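PDB 6SKI: putative type VI secretion protein from Escherichia coli, which acts as a phospholipase effector of the Tle1 family and is bound by the VgrG spike of the type VI secretion system. Local coordinates for residues A[438-441]-A[445-448]; A[417-422]-A[453-458]; A[40-45]-A[107-112]; A[315-320]-A[485-490]; A[423-428]-A[433-438]. All blocks are in the same frame, centred on the assembly; numbering follows the deposited sequence.

Contact 1 of 5, residues A[438-441]-A[445-448]; sequences IRQT and LQLP
Q446 reaches back toward the strip formed by I438 to Q440, and it buries more surface here than any other residue of the two segments. Its side chain is folded over at chi2 (-49°), which turns the amide off the line of its own backbone and in among the opposing residues. There the amide nitrogen lies against the branch methyl of I438, with NE2 3.7 Å from CG2, the two side chains running past each other in opposite directions. The same nitrogen donates its hydrogen bond to the backbone O of N442, one of the three residues between the segments. The other end of the amide receives a weak bond, Q440 NE2 to Q446 OE1 at 3.2 Å and well short of straight, between amide planes 71° apart. Beside the amides, I438 and L445 cross at about a right angle, CD1 to CD1 at 3.9 Å, and both side chains also rest on L108 of helix 101-108. The chemistry is thus that of a compact surface loop joining helices 416-431 and 452-466: its inner side is closed by leucine and isoleucine methyls, while glutamine amides tie its outer side through one internal backbone bond and one feeble amide pairing.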
# COMPACT_ATOMS: atom_id res chain seq x y z
N ILE A 438 1.97 -10.22 19.62
CA ILE A 438 3.36 -9.88 19.34
C ILE A 438 4.20 -10.46 20.46
O ILE A 438 4.08 -10.05 21.62
CB ILE A 438 3.56 -8.37 19.22
CG1 ILE A 438 2.94 -7.84 17.93
CG2 ILE A 438 5.04 -8.03 19.25
CD1 ILE A 438 3.41 -6.45 17.55
N ARG A 439 5.06 -11.41 20.13
CA ARG A 439 5.84 -12.14 21.11
C ARG A 439 7.31 -11.75 21.00
O ARG A 439 7.73 -11.10 20.04
CB ARG A 439 5.67 -13.65 20.92
CG ARG A 439 4.22 -14.10 20.91
CD ARG A 439 4.10 -15.60 20.67
NE ARG A 439 2.71 -16.04 20.54
CZ ARG A 439 2.05 -16.11 19.39
NH1 ARG A 439 2.64 -15.77 18.26
NH2 ARG A 439 0.79 -16.53 19.38
N GLN A 440 8.08 -12.15 22.01
CA GLN A 440 9.53 -11.97 21.95
C GLN A 440 10.14 -12.77 20.81
O GLN A 440 11.26 -12.47 20.38
CB GLN A 440 10.17 -12.36 23.28
CG GLN A 440 10.01 -11.31 24.39
CD GLN A 440 8.57 -10.86 24.60
OE1 GLN A 440 7.71 -11.66 24.95
NE2 GLN A 440 8.32 -9.57 24.40
N THR A 441 9.43 -13.80 20.32
CA THR A 441 9.87 -14.50 19.12
C THR A 441 10.04 -13.54 17.95
O THR A 441 11.02 -13.64 17.19
CB THR A 441 8.87 -15.60 18.77
OG1 THR A 441 8.86 -16.59 19.80
CG2 THR A 441 9.22 -16.25 17.44
N LEU A 445 9.81 -6.89 15.68
CA LEU A 445 8.67 -6.11 16.14
C LEU A 445 8.83 -5.65 17.58
O LEU A 445 7.92 -5.04 18.14
CB LEU A 445 7.39 -6.92 16.00
CG LEU A 445 6.96 -7.19 14.56
CD1 LEU A 445 5.54 -7.69 14.49
CD2 LEU A 445 7.14 -5.94 13.72
N GLN A 446 9.98 -5.91 18.20
CA GLN A 446 10.23 -5.52 19.58
C GLN A 446 10.69 -4.08 19.63
O GLN A 446 11.52 -3.65 18.83
CB GLN A 446 11.27 -6.43 20.23
CG GLN A 446 10.83 -7.88 20.35
CD GLN A 446 9.45 -8.01 20.96
OE1 GLN A 446 9.19 -7.52 22.06
NE2 GLN A 446 8.55 -8.68 20.25
N LEU A 447 10.15 -3.34 20.59
CA LEU A 447 10.34 -1.92 20.76
C LEU A 447 11.50 -1.64 21.71
O LEU A 447 11.64 -2.32 22.73
CB LEU A 447 9.08 -1.27 21.30
CG LEU A 447 8.02 -1.05 20.23
CD1 LEU A 447 6.84 -0.33 20.81
CD2 LEU A 447 8.61 -0.26 19.09
N PRO A 448 12.35 -0.67 21.38
CA PRO A 448 13.37 -0.25 22.33
C PRO A 448 12.73 0.31 23.59
O PRO A 448 11.58 0.77 23.56
CB PRO A 448 14.14 0.84 21.57
CG PRO A 448 13.88 0.54 20.14
CD PRO A 448 12.48 0.03 20.09

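Contact 2 of 5, residues A[417-422]-A[453-458]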
# COMPACT_ATOMS: atom_id res chain seq x y z
N ALA A 417 7.82 2.43 13.17
CA ALA A 417 6.80 1.71 12.44
C ALA A 417 6.27 0.53 13.23
O ALA A 417 5.15 0.09 12.99
CB ALA A 417 7.34 1.24 11.09
N ASN A 418 7.03 0.04 14.22
CA ASN A 418 6.49 -0.95 15.13
C ASN A 418 5.46 -0.33 16.06
O ASN A 418 4.45 -0.96 16.39
CB ASN A 418 7.63 -1.59 15.92
CG ASN A 418 8.59 -2.35 15.05
OD1 ASN A 418 8.23 -2.82 13.97
ND2 ASN A 418 9.83 -2.47 15.50
N VAL A 419 5.69 0.91 16.48
CA VAL A 419 4.69 1.63 17.27
C VAL A 419 3.43 1.85 16.44
O VAL A 419 2.31 1.64 16.93
CB VAL A 419 5.28 2.96 17.77
CG1 VAL A 419 4.23 3.75 18.54
CG2 VAL A 419 6.50 2.72 18.62
N CYS A 420 3.59 2.26 15.19
CA CYS A 420 2.43 2.44 14.33
C CYS A 420 1.71 1.12 14.08
O CYS A 420 0.47 1.08 14.01
CB CYS A 420 2.86 3.08 13.01
SG CYS A 420 3.56 4.72 13.24
N LEU A 421 2.47 0.03 13.96
CA LEU A 421 1.89 -1.30 13.88
C LEU A 421 1.04 -1.61 15.09
O LEU A 421 -0.06 -2.15 14.97
CB LEU A 421 3.01 -2.33 13.74
CG LEU A 421 2.58 -3.77 13.49
CD1 LEU A 421 1.82 -3.88 12.19
CD2 LEU A 421 3.79 -4.66 13.49
N ARG A 422 1.55 -1.31 16.28
CA ARG A 422 0.81 -1.62 17.50
C ARG A 422 -0.45 -0.77 17.61
O ARG A 422 -1.48 -1.24 18.11
CB ARG A 422 1.71 -1.44 18.72
CG ARG A 422 2.73 -2.54 18.83
CD ARG A 422 3.92 -2.15 19.65
NE ARG A 422 5.05 -3.04 19.35
CZ ARG A 422 5.36 -4.11 20.07
NH1 ARG A 422 4.63 -4.44 21.12
NH2 ARG A 422 6.39 -4.85 19.73
N PHE A 453 7.24 3.28 26.54
CA PHE A 453 6.19 4.09 27.12
C PHE A 453 5.54 4.98 26.07
O PHE A 453 4.31 5.10 26.03
CB PHE A 453 6.74 4.93 28.28
CG PHE A 453 5.97 6.19 28.56
CD1 PHE A 453 4.86 6.16 29.39
CD2 PHE A 453 6.37 7.40 28.03
CE1 PHE A 453 4.15 7.32 29.66
CE2 PHE A 453 5.66 8.56 28.29
CZ PHE A 453 4.55 8.52 29.11
N LEU A 454 6.34 5.56 25.18
CA LEU A 454 5.79 6.37 24.11
C LEU A 454 4.80 5.58 23.27
O LEU A 454 3.74 6.10 22.92
CB LEU A 454 6.91 6.91 23.22
CG LEU A 454 7.82 7.93 23.87
CD1 LEU A 454 8.95 8.31 22.93
CD2 LEU A 454 7.00 9.14 24.24
N ALA A 455 5.11 4.30 23.00
CA ALA A 455 4.17 3.50 22.24
C ALA A 455 2.84 3.41 22.97
O ALA A 455 1.78 3.62 22.36
CB ALA A 455 4.73 2.10 22.01
N ASP A 456 2.88 3.18 24.28
CA ASP A 456 1.65 3.18 25.06
C ASP A 456 0.89 4.48 24.84
O ASP A 456 -0.30 4.46 24.50
CB ASP A 456 1.97 2.99 26.54
CG ASP A 456 2.40 1.58 26.86
OD1 ASP A 456 2.46 0.75 25.93
OD2 ASP A 456 2.69 1.31 28.05
N LYS A 457 1.59 5.61 24.93
CA LYS A 457 0.93 6.89 24.71
C LYS A 457 0.31 6.93 23.33
O LYS A 457 -0.86 7.28 23.18
CB LYS A 457 1.91 8.04 24.91
CG LYS A 457 1.29 9.41 24.74
CD LYS A 457 2.06 10.46 25.50
CE LYS A 457 1.54 11.85 25.18
NZ LYS A 457 2.46 12.91 25.67
N ALA A 458 1.07 6.50 22.32
CA ALA A 458 0.52 6.48 20.97
C ALA A 458 -0.72 5.61 20.90
O ALA A 458 -1.74 6.02 20.35
CB ALA A 458 1.58 5.98 19.98
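V419 sets both of its methyl groups against A455, and one of them reaches on to A458, so that a single branched side chain meets two alanines one helical turn apart. CG1 does most of the work. With this methyl anti to the backbone N (chi1 178°), it is carried across to the partner helix, where it lies 3.7 Å from the A455 CA and 3.8 Å from the A458 CB. CG2, the other prong, comes up against the methyl of A455, its distance to that CB being 3.9 Å. Because the alanines present nothing longer than a methyl, the helix backbones draw close at this point: the CA atoms of V419 and A455 are 5.3 Å apart. Helices 416-431 and 452-466 are joined in this way, valine on alanine, and the contact is buried on both sides. Around it the second helix is held in turn by helix 476-483, to which K457 makes a salt bridge through E478, while L421 on the first helix packs against W104 and L105 of helix 101-108. L447 from the connecting loop also touches the methyl of A455. No hydrogen bond or charge pair crosses between the segments, so what joins them is dispersion and the burial of small apolar groups, which depends on matching shape more than on any directional bond.

Contact 3 of 5, residues A[40-45]-A[107-112]; sequences GIFFDG and ILYHPD
G40 comes first along the strand, and the phenol end of Y109 lies beside it, the tyrosine CZ 3.6 Å from the glycine CA. Without a side chain at this position, the ring can come right up to the strand backbone. The hydroxyl is not bonded to G40; its partner is the carboxylate of D192 on strand 184-195, which holds the ring by its far end. Two residues on, F42 points from the same side of the strand and drives the edge of its ring into the face of Y109. The planes stand at 80° and the centroids are 5.2 Å apart, an offset edge-to-face pair. The leading atoms are CE1 and CZ of F42, with CZ 3.5 Å from CD1 of Y109 and equally near to its CB, so the edge arrives over the root of the tyrosine ring and not over its middle. Y109 can offer that face because its CG is anti to the backbone N (chi1 -166°), directing the ring back to the strand just where the chain leaves helix 101-108. Strand 22-43 itself runs between strands 121-128 and 184-195, parallel to both, in the central sheet. F42 is covered by I102, L105 and N106 of helix 101-108 and its ring meets F194, while Y109 also touches V433 from the loop after helix 416-431.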
# COMPACT_ATOMS: atom_id res chain seq x y z
N GLY A 40 -9.13 -11.36 5.33
CA GLY A 40 -8.25 -10.24 5.56
C GLY A 40 -7.55 -9.83 4.29
O GLY A 40 -6.72 -10.58 3.76
N ILE A 41 -7.88 -8.65 3.78
CA ILE A 41 -7.33 -8.15 2.53
C ILE A 41 -6.21 -7.19 2.89
O ILE A 41 -6.42 -6.21 3.61
CB ILE A 41 -8.39 -7.46 1.67
CG1 ILE A 41 -9.71 -8.22 1.77
CG2 ILE A 41 -7.95 -7.43 0.23
CD1 ILE A 41 -9.74 -9.49 0.97
N PHE A 42 -5.01 -7.48 2.40
CA PHE A 42 -3.81 -6.75 2.78
C PHE A 42 -3.18 -6.18 1.52
O PHE A 42 -2.52 -6.91 0.77
CB PHE A 42 -2.83 -7.65 3.53
CG PHE A 42 -3.31 -8.04 4.90
CD1 PHE A 42 -3.93 -9.25 5.11
CD2 PHE A 42 -3.12 -7.20 5.98
CE1 PHE A 42 -4.36 -9.61 6.36
CE2 PHE A 42 -3.55 -7.56 7.23
CZ PHE A 42 -4.18 -8.76 7.41
N PHE A 43 -3.39 -4.89 1.29
CA PHE A 43 -2.87 -4.19 0.12
C PHE A 43 -1.58 -3.51 0.54
O PHE A 43 -1.60 -2.55 1.31
CB PHE A 43 -3.86 -3.15 -0.38
CG PHE A 43 -5.07 -3.71 -1.06
CD1 PHE A 43 -5.04 -4.06 -2.39
CD2 PHE A 43 -6.26 -3.83 -0.37
CE1 PHE A 43 -6.16 -4.54 -3.01
CE2 PHE A 43 -7.38 -4.31 -0.99
CZ PHE A 43 -7.33 -4.66 -2.31
N ASP A 44 -0.46 -3.99 0.04
CA ASP A 44 0.80 -3.41 0.46
C ASP A 44 1.18 -2.23 -0.43
O ASP A 44 0.61 -2.02 -1.50
CB ASP A 44 1.90 -4.47 0.43
CG ASP A 44 3.01 -4.19 1.42
OD1 ASP A 44 3.05 -3.07 1.96
OD2 ASP A 44 3.82 -5.10 1.66
N GLY A 45 2.13 -1.44 0.05
CA GLY A 45 2.84 -0.51 -0.78
C GLY A 45 4.08 -1.16 -1.34
O GLY A 45 4.08 -2.35 -1.68
N ILE A 107 1.29 -11.24 8.61
CA ILE A 107 1.90 -12.31 9.40
C ILE A 107 1.17 -12.51 10.71
O ILE A 107 1.07 -13.63 11.22
CB ILE A 107 3.40 -12.00 9.63
CG1 ILE A 107 4.16 -11.98 8.31
CG2 ILE A 107 4.02 -13.01 10.58
CD1 ILE A 107 3.72 -13.03 7.31
N LEU A 108 0.60 -11.44 11.27
CA LEU A 108 -0.04 -11.50 12.58
C LEU A 108 -1.54 -11.71 12.51
O LEU A 108 -2.14 -12.11 13.51
CB LEU A 108 0.25 -10.22 13.37
CG LEU A 108 1.64 -10.07 13.97
CD1 LEU A 108 1.80 -8.69 14.56
CD2 LEU A 108 1.87 -11.14 15.01
N TYR A 109 -2.16 -11.43 11.37
CA TYR A 109 -3.56 -11.75 11.17
C TYR A 109 -3.78 -13.23 11.43
O TYR A 109 -3.15 -14.07 10.79
CB TYR A 109 -3.97 -11.39 9.74
CG TYR A 109 -5.45 -11.35 9.49
CD1 TYR A 109 -6.21 -10.24 9.83
CD2 TYR A 109 -6.10 -12.42 8.89
CE1 TYR A 109 -7.55 -10.21 9.58
CE2 TYR A 109 -7.45 -12.39 8.65
CZ TYR A 109 -8.17 -11.28 9.00
OH TYR A 109 -9.52 -11.24 8.76
N HIS A 110 -4.65 -13.54 12.38
CA HIS A 110 -4.86 -14.92 12.75
C HIS A 110 -5.48 -15.69 11.59
O HIS A 110 -6.58 -15.33 11.14
CB HIS A 110 -5.76 -15.01 13.98
CG HIS A 110 -6.00 -16.41 14.44
ND1 HIS A 110 -7.26 -16.97 14.48
CD2 HIS A 110 -5.15 -17.37 14.88
CE1 HIS A 110 -7.17 -18.22 14.92
NE2 HIS A 110 -5.90 -18.48 15.17
N PRO A 111 -4.83 -16.72 11.07
CA PRO A 111 -5.44 -17.52 10.01
C PRO A 111 -6.18 -18.73 10.54
O PRO A 111 -5.72 -19.39 11.48
CB PRO A 111 -4.23 -17.92 9.16
CG PRO A 111 -3.16 -18.13 10.19
CD PRO A 111 -3.44 -17.14 11.32
N ASP A 112 -7.33 -19.04 9.96
CA ASP A 112 -8.05 -20.27 10.26
C ASP A 112 -7.91 -21.22 9.08
O ASP A 112 -8.14 -20.82 7.93
CB ASP A 112 -9.52 -19.98 10.55
CG ASP A 112 -9.75 -19.55 11.98
OD1 ASP A 112 -9.60 -20.39 12.89
OD2 ASP A 112 -10.08 -18.37 12.20

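Contact 4 of 5, residues A[315-320]-A[485-490]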
# COMPACT_ATOMS: atom_id res chain seq x y z
N GLY A 315 5.83 1.56 7.56
CA GLY A 315 6.95 0.65 7.48
C GLY A 315 7.64 0.71 6.13
O GLY A 315 7.11 1.22 5.15
N GLY A 316 8.85 0.17 6.09
CA GLY A 316 9.58 0.12 4.84
C GLY A 316 11.01 0.59 4.92
O GLY A 316 11.69 0.69 3.89
N TYR A 317 11.49 0.89 6.12
CA TYR A 317 12.86 1.35 6.33
C TYR A 317 13.68 0.21 6.93
O TYR A 317 13.25 -0.43 7.89
CB TYR A 317 12.89 2.56 7.25
CG TYR A 317 12.50 3.86 6.59
CD1 TYR A 317 13.15 4.30 5.45
CD2 TYR A 317 11.49 4.65 7.11
CE1 TYR A 317 12.79 5.49 4.84
CE2 TYR A 317 11.14 5.84 6.52
CZ TYR A 317 11.79 6.25 5.38
OH TYR A 317 11.43 7.44 4.79
N ASN A 318 14.85 -0.02 6.35
CA ASN A 318 15.70 -1.12 6.80
C ASN A 318 16.29 -0.82 8.18
O ASN A 318 16.47 0.34 8.55
CB ASN A 318 16.81 -1.37 5.79
CG ASN A 318 16.32 -1.30 4.36
OD1 ASN A 318 15.95 -0.24 3.88
ND2 ASN A 318 16.31 -2.43 3.69
N PRO A 319 16.58 -1.86 8.96
CA PRO A 319 17.10 -1.65 10.31
C PRO A 319 18.50 -1.07 10.31
O PRO A 319 19.18 -0.99 9.29
CB PRO A 319 17.09 -3.07 10.90
CG PRO A 319 16.04 -3.78 10.10
CD PRO A 319 16.32 -3.29 8.72
N VAL A 320 18.92 -0.65 11.51
CA VAL A 320 20.18 0.08 11.67
C VAL A 320 21.37 -0.79 11.28
O VAL A 320 22.34 -0.31 10.69
CB VAL A 320 20.30 0.61 13.11
CG1 VAL A 320 21.75 0.67 13.55
CG2 VAL A 320 19.67 1.98 13.20
N TYR A 485 13.75 8.67 15.61
CA TYR A 485 13.26 7.53 14.85
C TYR A 485 12.50 7.91 13.59
O TYR A 485 12.16 7.01 12.81
CB TYR A 485 12.35 6.67 15.74
CG TYR A 485 13.05 6.11 16.95
CD1 TYR A 485 13.21 6.87 18.10
CD2 TYR A 485 13.53 4.81 16.96
CE1 TYR A 485 13.85 6.36 19.20
CE2 TYR A 485 14.17 4.30 18.06
CZ TYR A 485 14.32 5.07 19.18
OH TYR A 485 14.95 4.56 20.28
N THR A 486 12.23 9.19 13.35
CA THR A 486 11.57 9.61 12.13
C THR A 486 12.60 9.99 11.08
O THR A 486 13.58 10.68 11.38
CB THR A 486 10.62 10.78 12.39
OG1 THR A 486 10.24 11.38 11.14
CG2 THR A 486 11.27 11.81 13.25
N HIS A 487 12.38 9.52 9.86
CA HIS A 487 13.29 9.78 8.75
C HIS A 487 12.87 11.04 8.03
O HIS A 487 11.68 11.35 7.93
CB HIS A 487 13.30 8.61 7.77
CG HIS A 487 13.74 7.31 8.36
ND1 HIS A 487 14.78 6.57 7.85
CD2 HIS A 487 13.27 6.61 9.42
CE1 HIS A 487 14.94 5.48 8.57
NE2 HIS A 487 14.04 5.48 9.53
N CYS A 488 13.85 11.79 7.54
CA CYS A 488 13.59 12.92 6.66
C CYS A 488 13.47 12.38 5.24
O CYS A 488 14.48 12.03 4.62
CB CYS A 488 14.69 13.97 6.77
SG CYS A 488 14.45 15.42 5.72
N SER A 489 12.24 12.30 4.73
CA SER A 489 11.99 11.69 3.44
C SER A 489 11.94 12.70 2.30
O SER A 489 12.12 12.31 1.14
CB SER A 489 10.67 10.91 3.47
OG SER A 489 9.61 11.72 3.91
N ALA A 490 11.72 13.97 2.61
CA ALA A 490 11.74 15.02 1.61
C ALA A 490 13.15 15.59 1.50
O ALA A 490 13.71 16.05 2.50
CB ALA A 490 10.74 16.12 1.96
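Y317 stacks face to face on H487, joining two loops far apart in sequence; the first falls within the Tle1-like catalytic region, a family of the alpha/beta-hydrolase clan. The rings are practically parallel, with planes 3° apart and centroids separated by 3.6 Å, and the two side chains run in opposite directions. At the base of the tyrosine, CB lies over the far end of the imidazole, 3.8 Å from CE1 of H487. The next atom, CG, comes down on the same carbon at 3.5 Å. Further out the ring divides: CD1 passes over the ND1 side, while CD2 sits 3.5 Å from the histidine CD2. On that second side CE2 covers the histidine CG, and CZ has come to the root of the imidazole, 3.7 Å from both the CB and the CG of H487. Histidine atoms are therefore met in reverse order, tip first and CB last. The backbone N of H487 is bonded to D312, and its NE2 makes a weak bond to the O of P413, so the histidine loop is tied into the surrounding chain. The side chain of S489 comes close to, but makes no contact with, a possible Ser-His-Asp triad, and its OG is bonded to E287. The phenol oxygen of Y317 lies near two methylene carbons, 3.7 Å from the CB of H487 and 3.8 Å from the CB of S489.

Contact 5 of 5, residues A[423-428]-A[433-438]; sequences VMLDAA and VLFEPI
L425 sets one methyl over the face of the F435 ring while A428 meets the same ring at its edge, so the phenylalanine is approached over a face and at an edge by residues about one helical turn apart. The leucine CD2 stands 3.7 Å from the ring centroid and 20° off the normal, a CH-pi contact displaced toward the CG side, where CD2 to CG is 3.5 Å. The other branch, CD1, turns along the loop and finds CD1 of I438 at 3.6 Å. L425 thus straddles two residues: its CG is anti to the carbonyl carbon (chi1 -74°), which carries the forked end over to the loop. A428, with no more than a methyl, touches CE2 of F435 close to the ring plane at 3.4 Å, and its CB also lies against CG2 of V433. Here helix 416-431 ends and the chain doubles back along it. V433 N donates to A428 O at 2.9 Å, spanning five residues as the long bond of a Schellman motif does, and the apolar A428–V433 contact across the turn fits that motif too. The bond is moderately bent, 150° at the hydrogen, and the donor sits above the carbonyl plane. Beyond the turn the returning chain is hydrogen-bonded through L434 and E436 to H110 and L108, and V433 and A428 both lean on F240 of strand 237-243.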
# COMPACT_ATOMS: atom_id res chain seq x y z
N VAL A 423 -0.40 0.47 17.13
CA VAL A 423 -1.60 1.30 17.12
C VAL A 423 -2.65 0.71 16.18
O VAL A 423 -3.84 0.62 16.52
CB VAL A 423 -1.26 2.75 16.75
CG1 VAL A 423 -2.50 3.61 16.83
CG2 VAL A 423 -0.20 3.28 17.68
N MET A 424 -2.23 0.30 14.98
CA MET A 424 -3.18 -0.32 14.06
C MET A 424 -3.71 -1.64 14.60
O MET A 424 -4.87 -1.99 14.39
CB MET A 424 -2.55 -0.51 12.68
CG MET A 424 -3.56 -0.89 11.60
SD MET A 424 -4.86 0.32 11.30
CE MET A 424 -3.93 1.67 10.60
N LEU A 425 -2.86 -2.40 15.30
CA LEU A 425 -3.31 -3.64 15.91
C LEU A 425 -4.36 -3.38 16.97
O LEU A 425 -5.35 -4.11 17.07
CB LEU A 425 -2.13 -4.39 16.52
CG LEU A 425 -1.15 -5.10 15.59
CD1 LEU A 425 0.15 -5.37 16.32
CD2 LEU A 425 -1.74 -6.39 15.09
N ASP A 426 -4.17 -2.33 17.77
CA ASP A 426 -5.16 -1.98 18.78
C ASP A 426 -6.48 -1.58 18.14
O ASP A 426 -7.55 -2.01 18.59
CB ASP A 426 -4.62 -0.85 19.66
CG ASP A 426 -5.51 -0.57 20.86
OD1 ASP A 426 -6.04 -1.54 21.44
OD2 ASP A 426 -5.67 0.61 21.21
N ALA A 427 -6.42 -0.78 17.07
CA ALA A 427 -7.64 -0.38 16.39
C ALA A 427 -8.38 -1.58 15.81
O ALA A 427 -9.59 -1.72 15.98
CB ALA A 427 -7.31 0.63 15.29
N ALA A 428 -7.65 -2.46 15.14
CA ALA A 428 -8.28 -3.62 14.52
C ALA A 428 -8.85 -4.56 15.57
O ALA A 428 -9.96 -5.09 15.41
CB ALA A 428 -7.28 -4.35 13.63
N VAL A 433 -11.20 -7.73 14.97
CA VAL A 433 -10.25 -8.55 14.24
C VAL A 433 -9.36 -9.31 15.22
O VAL A 433 -8.95 -8.77 16.26
CB VAL A 433 -9.41 -7.68 13.30
CG1 VAL A 433 -8.70 -8.54 12.29
CG2 VAL A 433 -10.30 -6.67 12.59
N LEU A 434 -9.06 -10.56 14.90
CA LEU A 434 -8.21 -11.40 15.73
C LEU A 434 -6.80 -11.40 15.15
O LEU A 434 -6.60 -11.72 13.98
CB LEU A 434 -8.75 -12.82 15.82
CG LEU A 434 -10.15 -12.96 16.40
CD1 LEU A 434 -10.64 -14.38 16.24
CD2 LEU A 434 -10.17 -12.54 17.86
N PHE A 435 -5.83 -11.06 15.99
CA PHE A 435 -4.43 -11.01 15.61
C PHE A 435 -3.63 -11.88 16.57
O PHE A 435 -3.93 -11.92 17.77
CB PHE A 435 -3.90 -9.58 15.65
CG PHE A 435 -4.18 -8.80 14.41
CD1 PHE A 435 -3.42 -8.98 13.28
CD2 PHE A 435 -5.22 -7.90 14.37
CE1 PHE A 435 -3.68 -8.27 12.13
CE2 PHE A 435 -5.49 -7.19 13.23
CZ PHE A 435 -4.71 -7.37 12.11
N GLU A 436 -2.63 -12.57 16.05
CA GLU A 436 -1.72 -13.28 16.92
C GLU A 436 -0.95 -12.28 17.77
O GLU A 436 -0.63 -11.19 17.31
CB GLU A 436 -0.76 -14.14 16.10
CG GLU A 436 -1.44 -15.10 15.13
CD GLU A 436 -1.95 -16.37 15.79
OE1 GLU A 436 -2.25 -16.35 17.00
OE2 GLU A 436 -2.05 -17.39 15.09
N PRO A 437 -0.66 -12.62 19.02
CA PRO A 437 0.08 -11.69 19.88
C PRO A 437 1.47 -11.42 19.33
O PRO A 437 2.08 -12.25 18.65
CB PRO A 437 0.15 -12.44 21.21
CG PRO A 437 -1.11 -13.25 21.19
CD PRO A 437 -1.10 -13.80 19.79
N ILE A 438 1.97 -10.22 19.62
CA ILE A 438 3.36 -9.88 19.34
C ILE A 438 4.20 -10.46 20.46
O ILE A 438 4.08 -10.05 21.62
CB ILE A 438 3.56 -8.37 19.22
CG1 ILE A 438 2.94 -7.84 17.93
CG2 ILE A 438 5.04 -8.03 19.25
CD1 ILE A 438 3.41 -6.45 17.55

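Along the chain contact 3 closes first; contact 4 then spans the longest loop, enclosing contact 2, inside which contacts 5 and 1 follow one another and share I438. Helix 416-431 serves both contact 2 and contact 5, whose centres are about 12 Å apart, and R422 from contact 2 bears on L445 and I438 of contact 1. The centres of contacts 3 and 5 are about 11 Å apart, and the chain after helix 101-108 probably pairs by backbone hydrogen bonds with residues 434-436. Contact 4 has its centre about 23 Å from those of contacts 3 and 5, yet touches contact 2 (A417 on G315) and contact 1 (P448 on Y485). Together they describe helices and loops layered on the central sheet, with S489 of contact 4 close to a possible catalytic triad.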